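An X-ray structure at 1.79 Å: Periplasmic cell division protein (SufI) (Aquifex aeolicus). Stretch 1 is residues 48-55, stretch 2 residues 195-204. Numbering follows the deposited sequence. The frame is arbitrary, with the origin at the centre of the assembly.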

# COMPACT_ATOMS: atom_id res chain seq x y z
N SER A 48 4.35 11.81 20.50
CA SER A 48 3.61 10.56 20.66
C SER A 48 2.98 10.14 19.33
O SER A 48 2.33 10.95 18.66
CB SER A 48 2.54 10.72 21.73
OG SER A 48 1.68 9.59 21.76
N LEU A 49 3.17 8.88 18.96
CA LEU A 49 2.65 8.39 17.69
C LEU A 49 1.14 8.54 17.63
O LEU A 49 0.41 8.06 18.51
CB LEU A 49 3.03 6.92 17.49
CG LEU A 49 2.39 6.31 16.24
CD1 LEU A 49 3.03 6.87 14.99
CD2 LEU A 49 2.47 4.79 16.26
N ASN A 50 0.66 9.23 16.60
CA ASN A 50 -0.77 9.33 16.37
C ASN A 50 -1.31 7.99 15.92
O ASN A 50 -0.73 7.33 15.06
CB ASN A 50 -1.05 10.41 15.33
CG ASN A 50 -2.50 10.42 14.88
OD1 ASN A 50 -3.41 10.67 15.67
ND2 ASN A 50 -2.73 10.17 13.59
N ILE A 51 -2.41 7.56 16.52
CA ILE A 51 -3.14 6.37 16.11
C ILE A 51 -4.42 6.83 15.42
O ILE A 51 -5.25 7.49 16.05
CB ILE A 51 -3.47 5.45 17.30
CG1 ILE A 51 -2.19 4.92 17.95
CG2 ILE A 51 -4.35 4.29 16.84
CD1 ILE A 51 -1.29 4.17 17.00
N PRO A 52 -4.62 6.53 14.14
CA PRO A 52 -5.81 7.03 13.44
C PRO A 52 -7.08 6.49 14.07
O PRO A 52 -7.09 5.44 14.71
CB PRO A 52 -5.63 6.50 12.01
CG PRO A 52 -4.18 6.17 11.89
CD PRO A 52 -3.75 5.73 13.25
N GLY A 53 -8.16 7.24 13.90
CA GLY A 53 -9.47 6.73 14.25
C GLY A 53 -9.85 5.57 13.35
O GLY A 53 -9.22 5.30 12.32
N TYR A 54 -10.88 4.85 13.75
CA TYR A 54 -11.36 3.73 12.96
C TYR A 54 -12.84 3.91 12.65
O TYR A 54 -13.57 4.59 13.37
CB TYR A 54 -11.11 2.39 13.66
CG TYR A 54 -11.91 2.17 14.92
CD1 TYR A 54 -11.47 2.67 16.14
CD2 TYR A 54 -13.09 1.44 14.90
CE1 TYR A 54 -12.19 2.47 17.30
CE2 TYR A 54 -13.82 1.23 16.05
CZ TYR A 54 -13.37 1.74 17.25
OH TYR A 54 -14.09 1.53 18.40
N PHE A 55 -13.27 3.28 11.56
CA PHE A 55 -14.66 3.36 11.14
C PHE A 55 -15.10 1.97 10.73
O PHE A 55 -14.50 1.36 9.84
CB PHE A 55 -14.84 4.35 9.99
CG PHE A 55 -16.24 4.44 9.49
CD1 PHE A 55 -17.23 5.02 10.27
CD2 PHE A 55 -16.58 3.95 8.25
CE1 PHE A 55 -18.53 5.10 9.82
CE2 PHE A 55 -17.88 4.03 7.79
CZ PHE A 55 -18.85 4.61 8.57
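Stretch 2, residues 195-204: EYGVIDIPLI

Stretch 2 begins as a tight turn, becomes a strand at Asp200 and runs on past Ile204. In stretch 1, residues 49-53 are loop or turn, and a strand begins at Tyr54. The turn of stretch 2 is held within itself. Glu195 O accepts bonds from the backbone N of Val198, Ile199 and Asp200, and Gly197 N bonds to Asp200 O at 3.0 Å. Gly197 has a positive phi of 77°, a value that favours glycine.

No backbone-to-backbone hydrogen bond joins the two stretches. Side chains carry most of the contact. The CA atoms of Ile51 and Gly197 are 6.4 Å apart, and those of Tyr54 and Tyr196 8.7 Å. The pairing runs in opposite order: Leu49 meets Ile201 and Leu203, while Tyr54 meets Tyr196. The buried surface totals 376 Å².

Tyr196 is the main anchor. Its CB points toward stretch 1, and chi1 is t (173°). This extended rotamer carries the hydroxyl to the loop, where Tyr196 OH donates a very short hydrogen bond of 2.4 Å to Pro52 O. The carbonyl lies near the plane of the ring, at its edge. Tyr54 has chi1 p (67°) and meets Tyr196 obliquely. The ring planes are at 66° and the centroids 5.8 Å apart, with Tyr54 CD1 4.0 Å from Tyr196 CE2.

Ile51 sets out sideways, but its end comes nearer, with chi1 and chi2 both m. Ile51 CG2 lies 4.0 Å from Gly197 CA, while Ile51 CD1 reaches Ile201 CG2 at 3.7 Å. CG2 thus meets the turn and CD1 the strand. Ile201 is also m, m.

Pro52 CD meets Pro202 CG at 3.7 Å, where the two rings touch at their near atoms. Leu49 is t at chi1 and p at chi2. Its CA-to-CB bond points toward stretch 2. Leu49 CD2 lies 4.1 Å from Ile201 CG2 and 3.8 Å from Leu203 CD2. Leu203 starts away from stretch 1, but its m, t rotamer brings its end nearer.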

# COMPACT_ATOMS: atom_id res chain seq x y z
N GLU A 195 -5.79 -6.10 19.63
CA GLU A 195 -6.82 -5.08 19.67
C GLU A 195 -6.29 -3.84 18.97
O GLU A 195 -5.18 -3.39 19.26
CB GLU A 195 -7.22 -4.74 21.11
CG GLU A 195 -8.22 -3.60 21.22
CD GLU A 195 -8.69 -3.35 22.64
OE1 GLU A 195 -8.36 -4.17 23.53
OE2 GLU A 195 -9.38 -2.33 22.86
N TYR A 196 -7.08 -3.31 18.03
CA TYR A 196 -6.66 -2.13 17.29
C TYR A 196 -6.34 -0.99 18.25
O TYR A 196 -7.07 -0.75 19.22
CB TYR A 196 -7.74 -1.69 16.30
CG TYR A 196 -7.40 -0.37 15.65
CD1 TYR A 196 -6.50 -0.31 14.59
CD2 TYR A 196 -7.95 0.82 16.11
CE1 TYR A 196 -6.16 0.89 14.01
CE2 TYR A 196 -7.61 2.03 15.53
CZ TYR A 196 -6.72 2.06 14.48
OH TYR A 196 -6.38 3.25 13.89
N GLY A 197 -5.25 -0.28 17.99
CA GLY A 197 -4.81 0.81 18.83
C GLY A 197 -4.14 0.41 20.13
O GLY A 197 -3.56 1.27 20.80
N VAL A 198 -4.19 -0.87 20.51
CA VAL A 198 -3.52 -1.32 21.73
C VAL A 198 -2.23 -2.03 21.34
O VAL A 198 -1.13 -1.49 21.55
CB VAL A 198 -4.44 -2.23 22.56
CG1 VAL A 198 -3.72 -2.68 23.83
CG2 VAL A 198 -5.72 -1.51 22.90
N ILE A 199 -2.34 -3.23 20.79
CA ILE A 199 -1.18 -3.96 20.28
C ILE A 199 -1.29 -4.29 18.80
O ILE A 199 -0.41 -4.98 18.26
CB ILE A 199 -0.90 -5.24 21.10
CG1 ILE A 199 -2.07 -6.22 20.99
CG2 ILE A 199 -0.62 -4.89 22.57
CD1 ILE A 199 -1.83 -7.54 21.69
N ASP A 200 -2.35 -3.83 18.13
CA ASP A 200 -2.50 -3.94 16.67
C ASP A 200 -2.43 -2.52 16.13
O ASP A 200 -3.43 -1.80 16.12
CB ASP A 200 -3.81 -4.64 16.31
CG ASP A 200 -3.87 -5.06 14.84
OD1 ASP A 200 -3.01 -4.62 14.05
OD2 ASP A 200 -4.79 -5.83 14.48
N ILE A 201 -1.25 -2.11 15.67
CA ILE A 201 -0.91 -0.72 15.45
C ILE A 201 -0.64 -0.48 13.96
O ILE A 201 0.24 -1.14 13.39
CB ILE A 201 0.30 -0.28 16.28
CG1 ILE A 201 0.08 -0.60 17.77
CG2 ILE A 201 0.62 1.19 16.05
CD1 ILE A 201 -1.09 0.12 18.39
N PRO A 202 -1.33 0.44 13.31
CA PRO A 202 -0.95 0.82 11.94
C PRO A 202 0.28 1.71 11.95
O PRO A 202 0.44 2.56 12.82
CB PRO A 202 -2.18 1.58 11.42
CG PRO A 202 -2.79 2.16 12.65
CD PRO A 202 -2.53 1.17 13.77
N LEU A 203 1.15 1.51 10.96
CA LEU A 203 2.32 2.36 10.77
C LEU A 203 2.32 2.79 9.30
O LEU A 203 2.91 2.13 8.44
CB LEU A 203 3.61 1.64 11.16
CG LEU A 203 3.74 1.12 12.60
CD1 LEU A 203 5.11 0.49 12.79
CD2 LEU A 203 3.53 2.23 13.62
N ILE A 204 1.64 3.89 9.02
CA ILE A 204 1.59 4.46 7.68
C ILE A 204 2.81 5.36 7.54
O ILE A 204 2.82 6.49 8.03
CB ILE A 204 0.28 5.21 7.43
CG1 ILE A 204 -0.91 4.25 7.59
CG2 ILE A 204 0.29 5.87 6.05
CD1 ILE A 204 -2.21 4.92 7.95